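Local coordinates for D-alanyl-D-alanine carboxypeptidase (Penicillin binding protein) family protein (Francisella tularensis subsp. tularensis, PDB 6OSU) that probably removes the terminal D-alanine from peptidoglycan precursor peptides as a serine-type D-Ala-D-Ala carboxypeptidase of the S11 family, at residues 93-98 against 132-137; 338-343 against 378-383. All blocks are in the same frame, centred on the assembly; numbering follows the deposited sequence.

Contact 1. Residues 93-98 against 132-137; sequences ENAAST and LAEYIG
Asn94 and Glu134 join the two helices through one side-chain hydrogen bond, from Asn94 ND2 to Glu134 OE2 at 3.0 Å. The bond is bent, with an N-H...O angle of 144°, and the amide nitrogen sits well above the carboxylate plane. Amide and carboxylate are turned 43° against each other, so neither lies flat on the other. The other oxygen of the same group, Glu134 OE1, lies 4.0 Å from Ala95 CB, a plain van der Waals approach. The carboxylate therefore spans two successive residues of helix 93-96, its OE2 on the amide of Asn94 and its OE1 beside the methyl of Ala95.

Much of the reach comes from the glutamate: beyond CG its chain runs straight out from helix 126-137 (chi2 -176°), and the two helices meet with the CA atoms of Ala95 and Glu134 still 8.4 Å apart. Both helices belong to the penicillin-binding, serine D-Ala-D-Ala carboxypeptidase domain, and the side chain of Ala95 is about 12 Å from that of Lys67, the predicted proton acceptor. Glu134 OE1 also hydrogen-bonds to Ser92 OG, which in turn bonds to Ala95 N, tying the carboxylate to the start of helix 93-96. One turn earlier on helix 126-137, Ile130 packs against both Asn94 and Ala95. At the far end of the short helix, Ala95 O accepts from Thr98 N and, at 3.1 Å, from Thr98 OG1, while Ser97 OG lies 3.1 Å from Glu93 O, its acceptor.

Contact 2. Residues 338-343 against 378-383; sequences SPVTIS and QGIEFN
Val340 meets Ile380, and Ile342 meets Phe382, near the surface of the C-terminal domain of the penicillin-binding protein 5 type, where the outermost strands 340-343 and 376-382 of a five-stranded antiparallel sheet come face to face. The sheet curls enough to bring these edges over one another, yet no hydrogen bond joins the two segments. Their axes stay 9.2 Å apart at closest approach and cross at -58°, and the contact is made by side chains alone.

The aliphatic pair is Val340 and Ile380, whose side chains run alongside one another, pointing opposite ways. Val340 CG1, anti to its own backbone nitrogen (chi1 174°), comes within 3.6 Å of Ile380 CG1 and 4.0 Å of Ile380 CD1. Ile380 also rests on Val358 of strand 355-359.

Polar groups play little part between the segments. Gln378 OE1 passes Val340 CG2 only distantly, while Gln378 NE2 turns to the carbonyl oxygen of Leu333. In backbone bonding, Val340 and Ile342 pair with Val358 and Leu356 of strand 355-359, and Gly379 and Glu381 with Val400 and Asn398 of strand 395-403.

Aromatic packing centres on Phe382. On one face, Ile380 CG2 stands 3.4 Å above the ring plane, displaced toward the rim. Ile342 approaches obliquely from the facing strand, and its CD1 lies 3.5 Å from Phe382 CZ and 3.6 Å from Phe382 CE2.

In the fold
The two contacts lie on opposite sides of the chain's centre, about 60 Å apart between their own centres, and share no secondary-structure element. Contact 1 is partly buried and joins two helices of the carboxypeptidase domain; contact 2 is a surface contact between strands at the two edges of one sheet in the C-terminal domain. Their chemistry differs accordingly. One amide-carboxylate hydrogen bond bridges 93-98 and 132-137, with a buried alanine methyl beside it, whereas 338-343 and 378-383 meet through branched aliphatic groups and a ring. Contact 2 buries more surface between its segments, 187 against 99 Å², and lies away from the annotated sites.

Contact 1. Residues 93-98 against 132-137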
loop_
_atom_site.group_PDB
_atom_site.type_symbol
_atom_site.label_atom_id
_atom_site.label_comp_id
_atom_site.label_asym_id
_atom_site.label_seq_id
_atom_site.Cartn_x
_atom_site.Cartn_y
_atom_site.Cartn_z
ATOM N N GLU A 93 -13.852 9.135 29.066
ATOM C CA GLU A 93 -15.173 8.526 28.973
ATOM C C GLU A 93 -15.762 8.694 27.580
ATOM O O GLU A 93 -16.556 7.855 27.141
ATOM C CB GLU A 93 -16.109 9.114 30.029
ATOM C CG GLU A 93 -16.362 8.173 31.198
ATOM C CD GLU A 93 -16.607 8.904 32.503
ATOM O OE1 GLU A 93 -17.433 9.842 32.517
ATOM O OE2 GLU A 93 -15.966 8.545 33.514
ATOM N N ASN A 94 -15.382 9.759 26.871
ATOM C CA ASN A 94 -15.803 9.908 25.483
ATOM C C ASN A 94 -15.278 8.759 24.633
ATOM O O ASN A 94 -16.028 8.146 23.867
ATOM C CB ASN A 94 -15.329 11.250 24.923
ATOM C CG ASN A 94 -15.639 11.404 23.446
ATOM O OD1 ASN A 94 -16.803 11.432 23.047
ATOM N ND2 ASN A 94 -14.600 11.505 22.627
ATOM N N ALA A 95 -13.989 8.445 24.770
ATOM C CA ALA A 95 -13.397 7.370 23.982
ATOM C C ALA A 95 -14.019 6.023 24.332
ATOM O O ALA A 95 -14.473 5.289 23.446
ATOM C CB ALA A 95 -11.882 7.335 24.195
ATOM N N ALA A 96 -14.070 5.695 25.627
ATOM C CA ALA A 96 -14.531 4.378 26.053
ATOM C C ALA A 96 -15.962 4.099 25.614
ATOM O O ALA A 96 -16.336 2.934 25.428
ATOM C CB ALA A 96 -14.414 4.249 27.573
ATOM N N SER A 97 -16.771 5.140 25.429
ATOM C CA SER A 97 -18.191 4.973 25.150
ATOM C C SER A 97 -18.533 5.087 23.670
ATOM O O SER A 97 -19.718 5.092 23.324
ATOM C CB SER A 97 -19.009 5.991 25.946
ATOM O OG SER A 97 -18.971 7.269 25.335
ATOM N N THR A 98 -17.540 5.181 22.787
ATOM C CA THR A 98 -17.838 5.229 21.361
ATOM C C THR A 98 -18.334 3.868 20.886
ATOM O O THR A 98 -17.754 2.829 21.219
ATOM C CB THR A 98 -16.612 5.647 20.551
ATOM O OG1 THR A 98 -15.613 4.623 20.627
ATOM C CG2 THR A 98 -16.037 6.953 21.067
ATOM N N LEU A 132 -6.392 7.783 20.863
ATOM C CA LEU A 132 -5.163 8.300 20.268
ATOM C C LEU A 132 -5.365 9.709 19.724
ATOM O O LEU A 132 -4.482 10.565 19.859
ATOM C CB LEU A 132 -4.678 7.369 19.157
ATOM C CG LEU A 132 -4.067 6.039 19.593
ATOM C CD1 LEU A 132 -3.967 5.084 18.411
ATOM C CD2 LEU A 132 -2.704 6.264 20.224
ATOM N N ALA A 133 -6.524 9.967 19.113
ATOM C CA ALA A 133 -6.776 11.269 18.508
ATOM C C ALA A 133 -6.857 12.364 19.564
ATOM O O ALA A 133 -6.262 13.437 19.405
ATOM C CB ALA A 133 -8.060 11.221 17.680
ATOM N N GLU A 134 -7.593 12.113 20.651
ATOM C CA GLU A 134 -7.697 13.100 21.721
ATOM C C GLU A 134 -6.333 13.447 22.306
ATOM O O GLU A 134 -6.102 14.594 22.703
ATOM C CB GLU A 134 -8.622 12.590 22.826
ATOM C CG GLU A 134 -10.091 12.495 22.438
ATOM C CD GLU A 134 -10.973 12.070 23.602
ATOM O OE1 GLU A 134 -10.574 11.155 24.357
ATOM O OE2 GLU A 134 -12.061 12.662 23.768
ATOM N N TYR A 135 -5.417 12.479 22.362
ATOM C CA TYR A 135 -4.120 12.715 22.986
ATOM C C TYR A 135 -3.202 13.531 22.083
ATOM O O TYR A 135 -2.538 14.468 22.540
ATOM C CB TYR A 135 -3.467 11.382 23.350
ATOM C CG TYR A 135 -2.186 11.531 24.131
ATOM C CD1 TYR A 135 -2.202 11.601 25.518
ATOM C CD2 TYR A 135 -0.958 11.606 23.485
ATOM C CE1 TYR A 135 -1.032 11.740 26.239
ATOM C CE2 TYR A 135 0.218 11.746 24.199
ATOM C CZ TYR A 135 0.175 11.812 25.575
ATOM O OH TYR A 135 1.345 11.951 26.288
ATOM N N ILE A 136 -3.152 13.184 20.796
ATOM C CA ILE A 136 -2.244 13.858 19.874
ATOM C C ILE A 136 -2.767 15.243 19.509
ATOM O O ILE A 136 -1.991 16.194 19.366
ATOM C CB ILE A 136 -2.029 12.985 18.625
ATOM C CG1 ILE A 136 -1.370 11.659 19.006
ATOM C CG2 ILE A 136 -1.208 13.721 17.579
ATOM C CD1 ILE A 136 -1.363 10.640 17.884
ATOM N N GLY A 137 -4.083 15.383 19.356
ATOM C CA GLY A 137 -4.643 16.615 18.839
ATOM C C GLY A 137 -5.372 17.478 19.848
ATOM O O GLY A 137 -5.740 18.614 19.535
#

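Contact 2. Residues 338-343 against 378-383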
loop_
_atom_site.group_PDB
_atom_site.type_symbol
_atom_site.label_atom_id
_atom_site.label_comp_id
_atom_site.label_asym_id
_atom_site.label_seq_id
_atom_site.Cartn_x
_atom_site.Cartn_y
_atom_site.Cartn_z
ATOM N N SER A 338 23.343 7.367 -18.613
ATOM C CA SER A 338 23.884 6.444 -19.606
ATOM C C SER A 338 23.978 7.143 -20.956
ATOM O O SER A 338 22.964 7.649 -21.451
ATOM C CB SER A 338 23.017 5.199 -19.725
ATOM O OG SER A 338 23.040 4.446 -18.526
ATOM N N PRO A 339 25.153 7.200 -21.574
ATOM C CA PRO A 339 25.270 7.879 -22.866
ATOM C C PRO A 339 24.593 7.097 -23.981
ATOM O O PRO A 339 24.523 5.866 -23.961
ATOM C CB PRO A 339 26.787 7.958 -23.090
ATOM C CG PRO A 339 27.407 7.689 -21.747
ATOM C CD PRO A 339 26.458 6.768 -21.053
ATOM N N VAL A 340 24.076 7.839 -24.957
ATOM C CA VAL A 340 23.524 7.288 -26.193
ATOM C C VAL A 340 24.052 8.167 -27.318
ATOM O O VAL A 340 23.564 9.285 -27.517
ATOM C CB VAL A 340 21.990 7.251 -26.188
ATOM C CG1 VAL A 340 21.471 6.814 -27.547
ATOM C CG2 VAL A 340 21.486 6.300 -25.103
ATOM N N THR A 341 25.033 7.666 -28.065
ATOM C CA THR A 341 25.702 8.430 -29.107
ATOM C C THR A 341 25.192 8.018 -30.483
ATOM O O THR A 341 24.937 6.837 -30.733
ATOM C CB THR A 341 27.219 8.223 -29.035
ATOM O OG1 THR A 341 27.655 8.326 -27.674
ATOM C CG2 THR A 341 27.950 9.261 -29.881
ATOM N N ILE A 342 25.031 9.002 -31.372
ATOM C CA ILE A 342 24.642 8.765 -32.759
ATOM C C ILE A 342 25.447 9.702 -33.651
ATOM O O ILE A 342 26.082 10.651 -33.187
ATOM C CB ILE A 342 23.131 8.981 -33.008
ATOM C CG1 ILE A 342 22.771 10.455 -32.824
ATOM C CG2 ILE A 342 22.288 8.086 -32.104
ATOM C CD1 ILE A 342 21.838 10.990 -33.893
ATOM N N SER A 343 25.405 9.425 -34.952
ATOM C CA SER A 343 26.070 10.285 -35.923
ATOM C C SER A 343 25.300 11.587 -36.098
ATOM O O SER A 343 24.073 11.590 -36.225
ATOM C CB SER A 343 26.194 9.573 -37.269
ATOM O OG SER A 343 24.930 9.123 -37.722
ATOM N N GLN A 378 15.405 0.541 -26.679
ATOM C CA GLN A 378 15.703 1.943 -26.424
ATOM C C GLN A 378 15.804 2.708 -27.735
ATOM O O GLN A 378 16.413 2.238 -28.702
ATOM C CB GLN A 378 17.014 2.092 -25.649
ATOM C CG GLN A 378 16.913 1.842 -24.160
ATOM C CD GLN A 378 18.120 2.373 -23.408
ATOM O OE1 GLN A 378 19.105 2.798 -24.013
ATOM N NE2 GLN A 378 18.044 2.358 -22.081
ATOM N N GLY A 379 15.217 3.894 -27.759
ATOM C CA GLY A 379 15.275 4.739 -28.939
ATOM C C GLY A 379 15.311 6.199 -28.556
ATOM O O GLY A 379 14.782 6.603 -27.514
ATOM N N ILE A 380 15.941 7.000 -29.411
ATOM C CA ILE A 380 15.992 8.448 -29.245
ATOM C C ILE A 380 15.073 9.071 -30.283
ATOM O O ILE A 380 15.309 8.936 -31.490
ATOM C CB ILE A 380 17.422 8.991 -29.380
ATOM C CG1 ILE A 380 18.337 8.354 -28.337
ATOM C CG2 ILE A 380 17.425 10.502 -29.219
ATOM C CD1 ILE A 380 17.916 8.636 -26.904
ATOM N N GLU A 381 14.015 9.733 -29.821
ATOM C CA GLU A 381 13.134 10.504 -30.689
ATOM C C GLU A 381 13.567 11.962 -30.620
ATOM O O GLU A 381 13.324 12.642 -29.615
ATOM C CB GLU A 381 11.667 10.355 -30.294
ATOM C CG GLU A 381 10.768 11.353 -31.018
ATOM C CD GLU A 381 9.289 11.081 -30.838
ATOM O OE1 GLU A 381 8.893 10.571 -29.770
ATOM O OE2 GLU A 381 8.521 11.382 -31.778
ATOM N N PHE A 382 14.206 12.440 -31.681
ATOM C CA PHE A 382 14.659 13.819 -31.700
ATOM C C PHE A 382 13.509 14.759 -32.039
ATOM O O PHE A 382 12.503 14.368 -32.638
ATOM C CB PHE A 382 15.791 14.009 -32.711
ATOM C CG PHE A 382 17.072 13.340 -32.320
ATOM C CD1 PHE A 382 17.984 13.988 -31.501
ATOM C CD2 PHE A 382 17.368 12.063 -32.768
ATOM C CE1 PHE A 382 19.167 13.376 -31.135
ATOM C CE2 PHE A 382 18.551 11.445 -32.408
ATOM C CZ PHE A 382 19.452 12.105 -31.589
ATOM N N ASN A 383 13.667 16.007 -31.628
ATOM C CA ASN A 383 12.809 17.072 -32.113
ATOM C C ASN A 383 12.968 17.148 -33.626
ATOM O O ASN A 383 14.099 17.318 -34.110
ATOM C CB ASN A 383 13.188 18.397 -31.452
ATOM C CG ASN A 383 12.200 19.510 -31.748
ATOM O OD1 ASN A 383 11.933 19.832 -32.906
ATOM N ND2 ASN A 383 11.649 20.104 -30.696
#